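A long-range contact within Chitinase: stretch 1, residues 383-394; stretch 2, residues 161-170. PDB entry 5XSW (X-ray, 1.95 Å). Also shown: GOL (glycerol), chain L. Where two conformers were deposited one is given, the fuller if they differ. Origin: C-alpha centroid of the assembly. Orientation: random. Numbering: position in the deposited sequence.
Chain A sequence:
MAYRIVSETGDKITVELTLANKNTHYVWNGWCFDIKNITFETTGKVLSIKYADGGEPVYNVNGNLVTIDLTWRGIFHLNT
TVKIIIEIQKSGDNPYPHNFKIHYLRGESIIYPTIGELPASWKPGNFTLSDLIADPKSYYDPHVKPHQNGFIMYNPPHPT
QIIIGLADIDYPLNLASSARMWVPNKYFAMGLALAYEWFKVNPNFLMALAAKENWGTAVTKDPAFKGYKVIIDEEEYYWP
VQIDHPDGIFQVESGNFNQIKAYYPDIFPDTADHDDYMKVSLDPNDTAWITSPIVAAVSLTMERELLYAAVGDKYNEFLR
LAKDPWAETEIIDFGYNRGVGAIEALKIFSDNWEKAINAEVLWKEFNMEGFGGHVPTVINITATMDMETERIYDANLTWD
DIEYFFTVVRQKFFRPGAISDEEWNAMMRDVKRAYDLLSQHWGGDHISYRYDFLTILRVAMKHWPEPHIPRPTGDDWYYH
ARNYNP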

# COMPACT_ATOMS: atom_id res chain seq x y z
N ALA A 383 21.13 -2.87 20.09
CA ALA A 383 21.71 -3.22 21.41
C ALA A 383 23.10 -2.58 21.57
O ALA A 383 23.40 -1.99 22.60
CB ALA A 383 21.79 -4.76 21.59
N THR A 384 23.95 -2.69 20.57
CA THR A 384 25.31 -2.09 20.62
C THR A 384 25.28 -0.57 20.77
O THR A 384 26.04 -0.01 21.55
CB THR A 384 26.12 -2.47 19.36
OG1 THR A 384 26.12 -3.91 19.28
CG2 THR A 384 27.59 -1.98 19.43
N MET A 385 24.41 0.10 20.02
CA MET A 385 24.25 1.54 20.15
C MET A 385 23.75 1.92 21.54
O MET A 385 24.21 2.89 22.14
CB MET A 385 23.28 2.06 19.08
CG MET A 385 23.88 1.98 17.67
SD MET A 385 22.71 2.60 16.47
CE MET A 385 22.97 4.39 16.63
N ASP A 386 22.78 1.17 22.03
CA ASP A 386 22.19 1.41 23.37
C ASP A 386 23.29 1.39 24.48
O ASP A 386 23.14 2.06 25.50
CB ASP A 386 21.20 0.33 23.76
CG ASP A 386 19.85 0.38 23.00
OD1 ASP A 386 19.48 1.41 22.38
OD2 ASP A 386 19.13 -0.64 23.13
N MET A 387 24.28 0.51 24.32
CA MET A 387 25.38 0.37 25.30
C MET A 387 26.47 1.44 25.16
O MET A 387 27.39 1.50 25.99
CB MET A 387 26.07 -0.99 25.16
CG MET A 387 25.16 -2.17 25.42
SD MET A 387 24.55 -2.10 27.13
CE MET A 387 26.08 -2.46 28.03
N GLU A 388 26.42 2.26 24.10
CA GLU A 388 27.52 3.16 23.81
C GLU A 388 27.53 4.30 24.84
O GLU A 388 26.49 4.89 25.11
CB GLU A 388 27.40 3.74 22.39
CG GLU A 388 28.44 4.82 22.08
CD GLU A 388 29.87 4.28 21.97
OE1 GLU A 388 30.04 3.10 21.61
OE2 GLU A 388 30.84 5.06 22.19
N THR A 389 28.68 4.58 25.44
CA THR A 389 28.77 5.70 26.37
C THR A 389 29.77 6.77 25.95
O THR A 389 29.64 7.92 26.32
CB THR A 389 29.14 5.23 27.79
OG1 THR A 389 30.39 4.53 27.76
CG2 THR A 389 28.07 4.32 28.33
N GLU A 390 30.81 6.35 25.26
CA GLU A 390 31.88 7.24 24.81
C GLU A 390 31.59 8.25 23.71
O GLU A 390 32.06 9.37 23.76
CB GLU A 390 33.13 6.44 24.50
CG GLU A 390 33.61 5.64 25.69
CD GLU A 390 35.00 5.08 25.50
OE1 GLU A 390 35.61 5.35 24.44
OE2 GLU A 390 35.47 4.37 26.40
N ARG A 391 30.87 7.82 22.68
CA ARG A 391 30.63 8.66 21.53
C ARG A 391 29.14 8.84 21.31
O ARG A 391 28.48 7.96 20.79
CB ARG A 391 31.27 8.00 20.31
CG ARG A 391 31.86 8.93 19.28
CD ARG A 391 32.88 8.22 18.40
NE ARG A 391 32.39 6.95 17.90
CZ ARG A 391 33.13 6.04 17.29
NH1 ARG A 391 34.42 6.25 17.08
NH2 ARG A 391 32.58 4.91 16.88
N ILE A 392 28.62 10.00 21.67
CA ILE A 392 27.20 10.26 21.60
C ILE A 392 26.97 11.42 20.67
O ILE A 392 27.63 12.44 20.79
CB ILE A 392 26.59 10.62 22.96
CG1 ILE A 392 26.85 9.51 23.98
CG2 ILE A 392 25.10 10.86 22.84
CD1 ILE A 392 26.56 8.13 23.46
N TYR A 393 26.04 11.28 19.75
CA TYR A 393 25.83 12.36 18.81
C TYR A 393 25.43 13.70 19.48
O TYR A 393 24.60 13.73 20.37
CB TYR A 393 24.75 11.98 17.79
CG TYR A 393 24.46 13.03 16.80
CD1 TYR A 393 25.32 13.24 15.74
CD2 TYR A 393 23.32 13.82 16.91
CE1 TYR A 393 25.07 14.26 14.78
CE2 TYR A 393 23.06 14.82 15.97
CZ TYR A 393 23.93 14.99 14.88
OH TYR A 393 23.64 15.96 13.95
N ASP A 394 25.96 14.79 18.96
CA ASP A 394 25.50 16.14 19.36
C ASP A 394 25.73 17.10 18.20
O ASP A 394 26.51 16.80 17.29
CB ASP A 394 26.26 16.57 20.63
CG ASP A 394 25.57 17.72 21.40
OD1 ASP A 394 24.51 18.25 20.99
OD2 ASP A 394 26.12 18.06 22.48
C1 GOL L . 38.31 4.28 17.30
O1 GOL L . 37.40 3.76 18.28
C2 GOL L . 37.75 4.02 15.91
O2 GOL L . 36.32 4.08 15.96
C3 GOL L . 38.26 5.08 14.94
O3 GOL L . 39.11 4.46 13.97
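Stretch 2 161-170: QIIIGLADID

The contact is anchored by Arg 391, whose guanidinium reaches along stretch 2. Its NH2 forms a salt bridge with Asp 168 OD1 at 2.9 Å, and both NE and NH2 donate to Leu 166 O, each at 2.9 Å. These acceptors lie at the edge of the guanidinium, near its plane, where the N-H groups point. A glycerol, probably from the crystallisation liquor, extends the network: Arg 391 NH1 donates to its O2 (3.1 Å), which in turn donates to Asp 168 OD2 (2.8 Å).

Next to this cluster the backbones pair in extended conformation and run antiparallel, with a single bridge between Ile 392 and Gly 165 (CA to CA 4.8 Å). Leu 166 N donates to Arg 391 O (3.0 Å) and Tyr 393 N to Ile 164 O (3.0 Å), so that Ile 164 and Leu 166 lie across from Tyr 393 and Arg 391. One water prolongs the pairing, donating to Ile 162 O and Tyr 393 O while accepting from Ile 164 N; a second links Asp 168 N to Glu 388 OE1. The other carboxylate oxygen, Glu 388 OE2, accepts from Arg 391 N (2.8 Å) and braces the turn within stretch 1.

On the helical side, Met 385 lies against Gly 165 (CA to CA 4.6 Å), and farther along stretch 2 Thr 384 meets Ala 167 to Ile 169. Gly 165 fits closely here: an ideal CB would lie 2.3 Å from Met 385 O and 2.8 Å from Glu 388 CB, both clashes. Met 385 CE packs 4.0 Å from Ile 164 CG2, and Thr 384 CG2 lies 3.8 Å from both Ala 167 CB and Ile 169 CD1. Toward the end of stretch 1, Ile 392 CG2 meets Ile 163 CG2 at 3.7 Å, while Tyr 393 CB rests against Ile 164 CB (3.9 Å) and Leu 166 CD1 (4.0 Å).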

# COMPACT_ATOMS: atom_id res chain seq x y z
N GLN A 161 17.64 14.47 27.66
CA GLN A 161 18.74 14.28 26.69
C GLN A 161 18.37 13.21 25.65
O GLN A 161 17.76 12.21 26.01
CB GLN A 161 20.05 13.84 27.35
CG GLN A 161 20.80 14.99 28.12
CD GLN A 161 21.97 14.48 28.87
OE1 GLN A 161 22.70 13.59 28.40
NE2 GLN A 161 22.19 15.03 30.08
N ILE A 162 18.74 13.45 24.38
CA ILE A 162 18.68 12.41 23.32
C ILE A 162 20.03 11.78 23.22
O ILE A 162 21.04 12.48 23.05
CB ILE A 162 18.36 13.00 21.94
CG1 ILE A 162 17.08 13.80 21.99
CG2 ILE A 162 18.26 11.87 20.86
CD1 ILE A 162 16.98 14.77 20.86
N ILE A 163 20.09 10.47 23.32
CA ILE A 163 21.38 9.79 23.32
C ILE A 163 21.46 8.83 22.10
O ILE A 163 20.99 7.67 22.16
CB ILE A 163 21.59 8.91 24.61
CG1 ILE A 163 21.24 9.71 25.89
CG2 ILE A 163 22.98 8.35 24.59
CD1 ILE A 163 22.10 10.95 26.03
N ILE A 164 22.06 9.30 21.01
CA ILE A 164 22.28 8.42 19.88
C ILE A 164 23.71 7.91 20.02
O ILE A 164 24.65 8.69 20.00
CB ILE A 164 22.12 9.15 18.54
CG1 ILE A 164 20.67 9.62 18.37
CG2 ILE A 164 22.53 8.25 17.39
CD1 ILE A 164 20.47 10.55 17.19
N GLY A 165 23.86 6.60 20.15
CA GLY A 165 25.18 6.06 20.39
C GLY A 165 25.85 5.67 19.09
O GLY A 165 25.46 4.71 18.44
N LEU A 166 26.88 6.43 18.73
CA LEU A 166 27.62 6.18 17.50
C LEU A 166 28.68 5.14 17.76
O LEU A 166 29.88 5.42 17.71
CB LEU A 166 28.23 7.48 16.99
CG LEU A 166 27.25 8.66 16.92
CD1 LEU A 166 27.96 9.94 16.51
CD2 LEU A 166 26.10 8.34 15.98
N ALA A 167 28.23 3.92 18.04
CA ALA A 167 29.12 2.81 18.35
C ALA A 167 29.84 2.26 17.13
O ALA A 167 29.34 2.32 16.01
CB ALA A 167 28.34 1.70 19.04
N ASP A 168 31.03 1.71 17.36
CA ASP A 168 31.66 0.86 16.38
C ASP A 168 30.83 -0.43 16.33
O ASP A 168 30.54 -1.02 17.35
CB ASP A 168 33.11 0.56 16.77
CG ASP A 168 34.07 1.66 16.36
OD1 ASP A 168 33.66 2.58 15.62
OD2 ASP A 168 35.24 1.61 16.78
N ILE A 169 30.67 -0.99 15.14
CA ILE A 169 29.85 -2.19 14.97
C ILE A 169 30.74 -3.36 14.53
O ILE A 169 31.41 -3.25 13.51
CB ILE A 169 28.73 -1.96 13.91
CG1 ILE A 169 27.81 -0.82 14.35
CG2 ILE A 169 27.93 -3.25 13.71
CD1 ILE A 169 27.18 -1.07 15.73
N ASP A 170 30.78 -4.43 15.33
CA ASP A 170 31.60 -5.63 15.01
C ASP A 170 30.80 -6.71 14.29
O ASP A 170 31.34 -7.70 13.79
CB ASP A 170 32.19 -6.27 16.28
CG ASP A 170 33.35 -5.49 16.84
OD1 ASP A 170 33.93 -4.67 16.08
OD2 ASP A 170 33.69 -5.72 18.02
O HOH W 1 22.43 12.02 20.68
O HOH W 2 32.04 2.04 19.99